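Ankyrin repeat and SAM domain-containing protein 4B (Mus musculus, PDB 5F3X) binds the scaffold protein Harmonin through its SAM domain and C-terminal PDZ-binding motif, and probably helps organise the tip-link complex of brush border microvilli. Local coordinates at residues P11-L16 / I33-L38. Sequence-based numbering, arbitrary orientation.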
ATOM      1  N   PRO B  11      11.206   3.321  12.543  1.00 43.07           N
ATOM      2  CA  PRO B  11      10.798   4.421  11.643  1.00 46.49           C
ATOM      3  C   PRO B  11      11.864   5.503  11.484  1.00 48.38           C
ATOM      4  O   PRO B  11      12.014   6.082  10.393  1.00 46.52           O
ATOM      5  CB  PRO B  11       9.524   4.962  12.314  1.00 44.85           C
ATOM      6  CG  PRO B  11       9.037   3.851  13.188  1.00 38.78           C
ATOM      7  CD  PRO B  11      10.286   3.153  13.677  1.00 38.53           C
ATOM      8  N   LEU B  12      12.615   5.785  12.556  1.00 48.88           N
ATOM      9  CA  LEU B  12      13.752   6.693  12.457  1.00 49.25           C
ATOM     10  C   LEU B  12      14.760   6.213  11.419  1.00 54.92           C
ATOM     11  O   LEU B  12      15.257   7.005  10.608  1.00 56.94           O
ATOM     12  CB  LEU B  12      14.439   6.840  13.816  1.00 49.71           C
ATOM     13  CG  LEU B  12      15.810   7.539  13.733  1.00 48.59           C
ATOM     14  CD1 LEU B  12      15.638   8.988  13.326  1.00 47.33           C
ATOM     15  CD2 LEU B  12      16.562   7.472  15.021  1.00 49.83           C
ATOM     16  N   GLU B  13      15.100   4.920  11.437  1.00 58.43           N
ATOM     17  CA  GLU B  13      16.121   4.444  10.510  1.00 57.83           C
ATOM     18  C   GLU B  13      15.680   4.625   9.065  1.00 55.56           C
ATOM     19  O   GLU B  13      16.420   5.194   8.249  1.00 56.97           O
ATOM     20  CB  GLU B  13      16.470   2.986  10.779  1.00 61.37           C
ATOM     21  CG  GLU B  13      17.484   2.441   9.755  1.00 60.82           C
ATOM     22  CD  GLU B  13      18.128   1.125  10.167  1.00 62.02           C
ATOM     23  OE1 GLU B  13      17.680   0.497  11.166  1.00 63.77           O
ATOM     24  OE2 GLU B  13      19.101   0.734   9.487  1.00 60.91           O
ATOM     25  N   VAL B  14      14.483   4.128   8.724  1.00 51.01           N
ATOM     26  CA  VAL B  14      13.984   4.287   7.356  1.00 46.04           C
ATOM     27  C   VAL B  14      13.978   5.755   6.985  1.00 48.09           C
ATOM     28  O   VAL B  14      14.391   6.137   5.879  1.00 48.75           O
ATOM     29  CB  VAL B  14      12.572   3.683   7.195  1.00 40.50           C
ATOM     30  CG1 VAL B  14      12.135   3.785   5.736  1.00 39.72           C
ATOM     31  CG2 VAL B  14      12.518   2.257   7.664  1.00 40.21           C
ATOM     32  N   PHE B  15      13.506   6.601   7.913  1.00 45.69           N
ATOM     33  CA  PHE B  15      13.494   8.040   7.701  1.00 42.49           C
ATOM     34  C   PHE B  15      14.870   8.551   7.275  1.00 41.60           C
ATOM     35  O   PHE B  15      15.032   9.049   6.155  1.00 42.25           O
ATOM     36  CB  PHE B  15      13.000   8.738   8.966  1.00 45.95           C
ATOM     37  CG  PHE B  15      12.888  10.224   8.819  1.00 49.57           C
ATOM     38  CD1 PHE B  15      11.876  10.780   8.044  1.00 49.89           C
ATOM     39  CD2 PHE B  15      13.806  11.065   9.424  1.00 48.74           C
ATOM     40  CE1 PHE B  15      11.784  12.141   7.891  1.00 50.45           C
ATOM     41  CE2 PHE B  15      13.712  12.431   9.273  1.00 48.07           C
ATOM     42  CZ  PHE B  15      12.706  12.970   8.505  1.00 49.93           C
ATOM     43  N   LEU B  16      15.882   8.419   8.149  1.00 40.73           N
ATOM     44  CA  LEU B  16      17.232   8.867   7.786  1.00 42.75           C
ATOM     45  C   LEU B  16      17.705   8.227   6.488  1.00 43.86           C
ATOM     46  O   LEU B  16      18.303   8.897   5.638  1.00 43.27           O
ATOM     47  CB  LEU B  16      18.220   8.573   8.910  1.00 45.21           C
ATOM     48  CG  LEU B  16      17.872   9.207  10.263  1.00 47.97           C
ATOM     49  CD1 LEU B  16      18.836   8.714  11.340  1.00 50.26           C
ATOM     50  CD2 LEU B  16      17.860  10.752  10.178  1.00 46.48           C
ATOM     51  N   ILE B  33      17.351   9.393  20.687  1.00 48.45           N
ATOM     52  CA  ILE B  33      16.456  10.173  19.845  1.00 50.28           C
ATOM     53  C   ILE B  33      15.719   9.202  18.935  1.00 53.68           C
ATOM     54  O   ILE B  33      16.258   8.758  17.917  1.00 57.44           O
ATOM     55  CB  ILE B  33      17.241  11.196  19.025  1.00 48.56           C
ATOM     56  CG1 ILE B  33      18.075  12.071  19.962  1.00 48.87           C
ATOM     57  CG2 ILE B  33      16.304  12.009  18.137  1.00 50.02           C
ATOM     58  CD1 ILE B  33      18.919  13.101  19.238  1.00 49.15           C
ATOM     59  N   ASP B  34      14.460   8.919  19.243  1.00 52.87           N
ATOM     60  CA  ASP B  34      13.654   8.191  18.277  1.00 51.82           C
ATOM     61  C   ASP B  34      13.091   9.201  17.276  1.00 49.40           C
ATOM     62  O   ASP B  34      13.384  10.399  17.350  1.00 46.79           O
ATOM     63  CB  ASP B  34      12.574   7.369  18.979  1.00 52.56           C
ATOM     64  CG  ASP B  34      11.833   8.149  20.065  1.00 56.63           C
ATOM     65  OD1 ASP B  34      11.960   9.394  20.106  1.00 55.83           O
ATOM     66  OD2 ASP B  34      11.101   7.511  20.869  1.00 59.13           O
ATOM     67  N   LEU B  35      12.304   8.736  16.301  1.00 46.35           N
ATOM     68  CA  LEU B  35      11.733   9.698  15.364  1.00 43.24           C
ATOM     69  C   LEU B  35      10.774  10.634  16.084  1.00 50.55           C
ATOM     70  O   LEU B  35      10.637  11.801  15.699  1.00 56.29           O
ATOM     71  CB  LEU B  35      11.058   8.979  14.200  1.00 39.41           C
ATOM     72  CG  LEU B  35      10.196   9.727  13.180  1.00 41.27           C
ATOM     73  CD1 LEU B  35      10.035   8.957  11.865  1.00 38.56           C
ATOM     74  CD2 LEU B  35       8.806   9.978  13.775  1.00 47.22           C
ATOM     75  N   GLU B  36      10.110  10.143  17.131  1.00 51.25           N
ATOM     76  CA  GLU B  36       9.275  11.005  17.953  1.00 51.55           C
ATOM     77  C   GLU B  36      10.067  12.201  18.454  1.00 52.49           C
ATOM     78  O   GLU B  36       9.651  13.348  18.285  1.00 54.68           O
ATOM     79  CB  GLU B  36       8.715  10.209  19.128  1.00 53.88           C
ATOM     80  CG  GLU B  36       8.198  11.044  20.277  1.00 59.99           C
ATOM     81  CD  GLU B  36       7.203  10.294  21.161  1.00 71.24           C
ATOM     82  OE1 GLU B  36       6.815  10.836  22.231  1.00 73.21           O
ATOM     83  OE2 GLU B  36       6.800   9.159  20.786  1.00 78.55           O
ATOM     84  N   ALA B  37      11.216  11.940  19.083  1.00 50.17           N
ATOM     85  CA  ALA B  37      12.018  13.002  19.652  1.00 48.81           C
ATOM     86  C   ALA B  37      12.639  13.866  18.566  1.00 52.20           C
ATOM     87  O   ALA B  37      12.791  15.085  18.754  1.00 52.07           O
ATOM     88  CB  ALA B  37      13.104  12.418  20.552  1.00 48.55           C
ATOM     89  N   LEU B  38      12.993  13.260  17.430  1.00 53.21           N
ATOM     90  CA  LEU B  38      13.622  14.013  16.353  1.00 53.42           C
ATOM     91  C   LEU B  38      12.740  15.175  15.907  1.00 56.98           C
ATOM     92  O   LEU B  38      13.224  16.305  15.743  1.00 58.59           O
ATOM     93  CB  LEU B  38      13.938  13.084  15.184  1.00 49.99           C
ATOM     94  CG  LEU B  38      14.668  13.774  14.040  1.00 41.75           C
ATOM     95  CD1 LEU B  38      15.918  14.470  14.604  1.00 39.27           C
ATOM     96  CD2 LEU B  38      14.989  12.787  12.905  1.00 39.98           C
TER
HETATM   97  O   HOH W   1      11.804   5.415  15.513  1.00 26.12           O
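The closest CA atoms of 11-16 and 33-38, those of L12 and L35, lie 4.6 Å apart, so the first turns of two short helices meet here almost backbone to backbone. The L12 CA-to-CB bond points sideways, and with chi1 t and chi2 p the side chain runs along the other segment: its CB rests 4.0 Å from L35 CB and 3.8 Å from L35 N, CD1 reaches L38 CD2 at 3.9 Å, and CD2 comes within 3.2 Å of I33 O, a tight carbon-to-carbonyl approach. L35, t at both chi angles, extends the other way, placing CD1 3.8 Å from P11 O, 4.1 Å from P11 CB and 4.2 Å from F15 CB. L38 (chi1 t, chi2 p) directs CD2 inward, 3.9 Å from F15 CE2 and 4.5 Å from L16 CD2; around the F15 ring, the leucine methyls L35 CD1 and L38 CD2 approach obliquely. One water joins the two N-terminal ends, accepting from L12 N at 3.1 Å and, weakly, from L35 N at 3.4 Å. D34, just ahead of helix 35-39, is its N-cap: chi1 at 46° brings OD1 to 2.8 Å from A37 N, with an N-H...O angle of 155°. Of the 287 Å² buried, all but 6 Å² comes from apolar residues, L35 (74 Å²) and L12 (71 Å²) giving the most, consistent with the small hydrophobic core of a helical SAM domain. Helix 25-30 adds F28 against both L12 and L38, while the long helix 53-71 supplies A62 to F15, I63 to L38 and R66 to L35; on helix 11-18, P11, E13, V14 and F15 also pack on the Harmonin chain.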